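Local coordinates for protein putative oxygenase (Streptomyces viridochromogenes Tue57, PDB 4XAA) that probably acts as an iron- and 2-oxoglutarate-dependent oxygenase of the phytanoyl-CoA dioxygenase family, in oxidative cyclizations of orthosomycin antibiotic biosynthesis, at residues W57-E62 with R66-R71. Sequence-based numbering, arbitrary orientation.
Sequences WNFPVE and RPVLYR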
loop_
_atom_site.group_PDB
_atom_site.type_symbol
_atom_site.label_atom_id
_atom_site.label_comp_id
_atom_site.label_asym_id
_atom_site.label_seq_id
_atom_site.Cartn_x
_atom_site.Cartn_y
_atom_site.Cartn_z
ATOM N N TRP A 57 1.186 13.264 7.254
ATOM C CA TRP A 57 2.549 12.954 7.691
ATOM C C TRP A 57 3.567 13.441 6.686
ATOM O O TRP A 57 3.492 13.093 5.505
ATOM C CB TRP A 57 2.749 11.456 7.892
ATOM C CG TRP A 57 1.889 10.857 8.927
ATOM C CD1 TRP A 57 0.859 11.450 9.579
ATOM C CD2 TRP A 57 1.969 9.519 9.424
ATOM N NE1 TRP A 57 0.291 10.570 10.453
ATOM C CE2 TRP A 57 0.954 9.373 10.381
ATOM C CE3 TRP A 57 2.795 8.423 9.138
ATOM C CZ2 TRP A 57 0.738 8.182 11.070
ATOM C CZ3 TRP A 57 2.587 7.242 9.825
ATOM C CH2 TRP A 57 1.563 7.129 10.780
ATOM N N ASN A 58 4.534 14.214 7.174
ATOM C CA ASN A 58 5.528 14.856 6.328
ATOM C C ASN A 58 6.896 14.963 7.012
ATOM O O ASN A 58 6.982 14.980 8.237
ATOM C CB ASN A 58 5.040 16.246 5.926
ATOM C CG ASN A 58 4.819 17.157 7.133
ATOM O OD1 ASN A 58 5.719 17.890 7.548
ATOM N ND2 ASN A 58 3.621 17.102 7.704
ATOM N N PHE A 59 7.970 15.020 6.227
ATOM C CA PHE A 59 9.261 15.364 6.802
ATOM C C PHE A 59 9.784 16.670 6.221
ATOM O O PHE A 59 9.475 17.021 5.083
ATOM C CB PHE A 59 10.278 14.236 6.609
ATOM C CG PHE A 59 10.540 13.864 5.174
ATOM C CD1 PHE A 59 11.490 14.545 4.430
ATOM C CD2 PHE A 59 9.881 12.795 4.588
ATOM C CE1 PHE A 59 11.753 14.190 3.123
ATOM C CE2 PHE A 59 10.145 12.441 3.288
ATOM C CZ PHE A 59 11.083 13.137 2.556
ATOM N N PRO A 60 10.569 17.409 7.015
ATOM C CA PRO A 60 11.098 18.688 6.547
ATOM C C PRO A 60 12.419 18.523 5.796
ATOM O O PRO A 60 13.192 17.602 6.068
ATOM C CB PRO A 60 11.284 19.459 7.841
ATOM C CG PRO A 60 11.684 18.401 8.810
ATOM C CD PRO A 60 10.934 17.151 8.417
ATOM N N VAL A 61 12.643 19.413 4.837
ATOM C CA VAL A 61 13.859 19.424 4.040
ATOM C C VAL A 61 14.640 20.697 4.360
ATOM O O VAL A 61 14.048 21.718 4.730
ATOM C CB VAL A 61 13.546 19.354 2.531
ATOM C CG1 VAL A 61 14.804 19.050 1.733
ATOM C CG2 VAL A 61 12.497 18.292 2.262
ATOM N N GLU A 62 15.961 20.638 4.238
ATOM C CA GLU A 62 16.790 21.801 4.528
ATOM C C GLU A 62 16.490 22.960 3.576
ATOM O O GLU A 62 16.456 22.793 2.357
ATOM C CB GLU A 62 18.280 21.436 4.465
ATOM C CG GLU A 62 18.766 20.579 5.634
ATOM C CD GLU A 62 19.928 21.215 6.396
ATOM O OE1 GLU A 62 20.739 21.928 5.765
ATOM O OE2 GLU A 62 20.030 21.004 7.629
ATOM N N ARG A 66 9.384 23.429 0.877
ATOM C CA ARG A 66 8.215 22.985 1.642
ATOM C C ARG A 66 8.432 21.528 2.085
ATOM O O ARG A 66 9.130 20.778 1.398
ATOM C CB ARG A 66 6.942 23.115 0.792
ATOM C CG ARG A 66 6.034 21.897 0.823
ATOM C CD ARG A 66 4.815 22.003 -0.090
ATOM N NE ARG A 66 5.022 21.405 -1.409
ATOM C CZ ARG A 66 5.150 20.099 -1.649
ATOM N NH1 ARG A 66 5.118 19.218 -0.655
ATOM N NH2 ARG A 66 5.324 19.668 -2.893
ATOM N N PRO A 67 7.855 21.120 3.237
ATOM C CA PRO A 67 8.054 19.733 3.690
ATOM C C PRO A 67 7.543 18.693 2.674
ATOM O O PRO A 67 6.733 19.004 1.794
ATOM C CB PRO A 67 7.244 19.660 4.995
ATOM C CG PRO A 67 7.019 21.055 5.398
ATOM C CD PRO A 67 6.979 21.873 4.149
ATOM N N VAL A 68 8.021 17.462 2.798
ATOM C CA VAL A 68 7.598 16.406 1.890
ATOM C C VAL A 68 6.480 15.598 2.521
ATOM O O VAL A 68 6.674 14.941 3.542
ATOM C CB VAL A 68 8.767 15.469 1.514
ATOM C CG1 VAL A 68 8.266 14.266 0.727
ATOM C CG2 VAL A 68 9.816 16.227 0.718
ATOM N N LEU A 69 5.305 15.667 1.906
ATOM C CA LEU A 69 4.165 14.851 2.301
ATOM C C LEU A 69 4.406 13.411 1.858
ATOM O O LEU A 69 4.794 13.182 0.718
ATOM C CB LEU A 69 2.876 15.404 1.684
ATOM C CG LEU A 69 1.558 14.704 2.036
ATOM C CD1 LEU A 69 1.242 14.851 3.511
ATOM C CD2 LEU A 69 0.425 15.242 1.176
ATOM N N TYR A 70 4.216 12.445 2.757
ATOM C CA TYR A 70 4.360 11.048 2.368
ATOM C C TYR A 70 3.190 10.180 2.829
ATOM O O TYR A 70 3.078 9.030 2.423
ATOM C CB TYR A 70 5.686 10.466 2.877
ATOM C CG TYR A 70 5.867 10.443 4.378
ATOM C CD1 TYR A 70 5.425 9.365 5.138
ATOM C CD2 TYR A 70 6.507 11.488 5.036
ATOM C CE1 TYR A 70 5.600 9.342 6.516
ATOM C CE2 TYR A 70 6.682 11.475 6.399
ATOM C CZ TYR A 70 6.226 10.401 7.141
ATOM O OH TYR A 70 6.415 10.385 8.511
ATOM N N ARG A 71 2.302 10.725 3.652
ATOM C CA ARG A 71 1.114 9.971 4.031
ATOM C C ARG A 71 -0.054 10.843 4.453
ATOM O O ARG A 71 0.113 11.887 5.067
ATOM C CB ARG A 71 1.440 8.987 5.153
ATOM C CG ARG A 71 0.340 7.999 5.464
ATOM C CD ARG A 71 0.728 7.213 6.660
ATOM N NE ARG A 71 -0.124 6.068 6.970
ATOM C CZ ARG A 71 0.200 4.806 6.697
ATOM N NH1 ARG A 71 1.340 4.510 6.084
ATOM N NH2 ARG A 71 -0.617 3.832 7.044
#
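Trp-57 faces both Tyr-70 and Arg-71 across a classic beta bulge in the hairpin of strands 56-59 and 68-72, at one margin of the major sheet of the double-stranded beta-helix. Trp-57 O accepts Tyr-70 N at 2.9 Å in a nearly straight bond (179°) and, on a lone pair, Arg-71 N at 3.2 Å. Trp-57 N hydrogen-bonds to Arg-71 O. Past the bulge, Phe-59 and Val-68 form a regular antiparallel hydrogen-bonded pair, linked in both directions through their backbones.

The extended Arg-71 chain runs alongside the indole, and its CD sits over one face of the six-membered ring, 3.4 Å from Trp-57 CE3. The guanidinium lies farther along, at most weakly attracted to the indole, while Arg-71 NE is hydrogen-bonded to His-73 ND1, and the His-73 ring also stacks on Trp-57. The Arg-71 side chain comes within about 6 Å of the nickel ion bound by His-125, Asp-127 and His-196.

The Tyr-70 ring lies between Trp-57 and Phe-59. Its ring face receives Trp-57 CB in a CH-pi contact, and its CE1 meets the indole edge near the indole plane. The Phe-59 and Tyr-70 rings are slid apart and barely overlap, touching obliquely through Phe-59 CD2 and Tyr-70 CD2. With CG tucked between its backbone N and carbonyl carbon (chi1 59°), Phe-59 lays its ring face against Val-68, whose CB stands 3.4 Å from Phe-59 CZ.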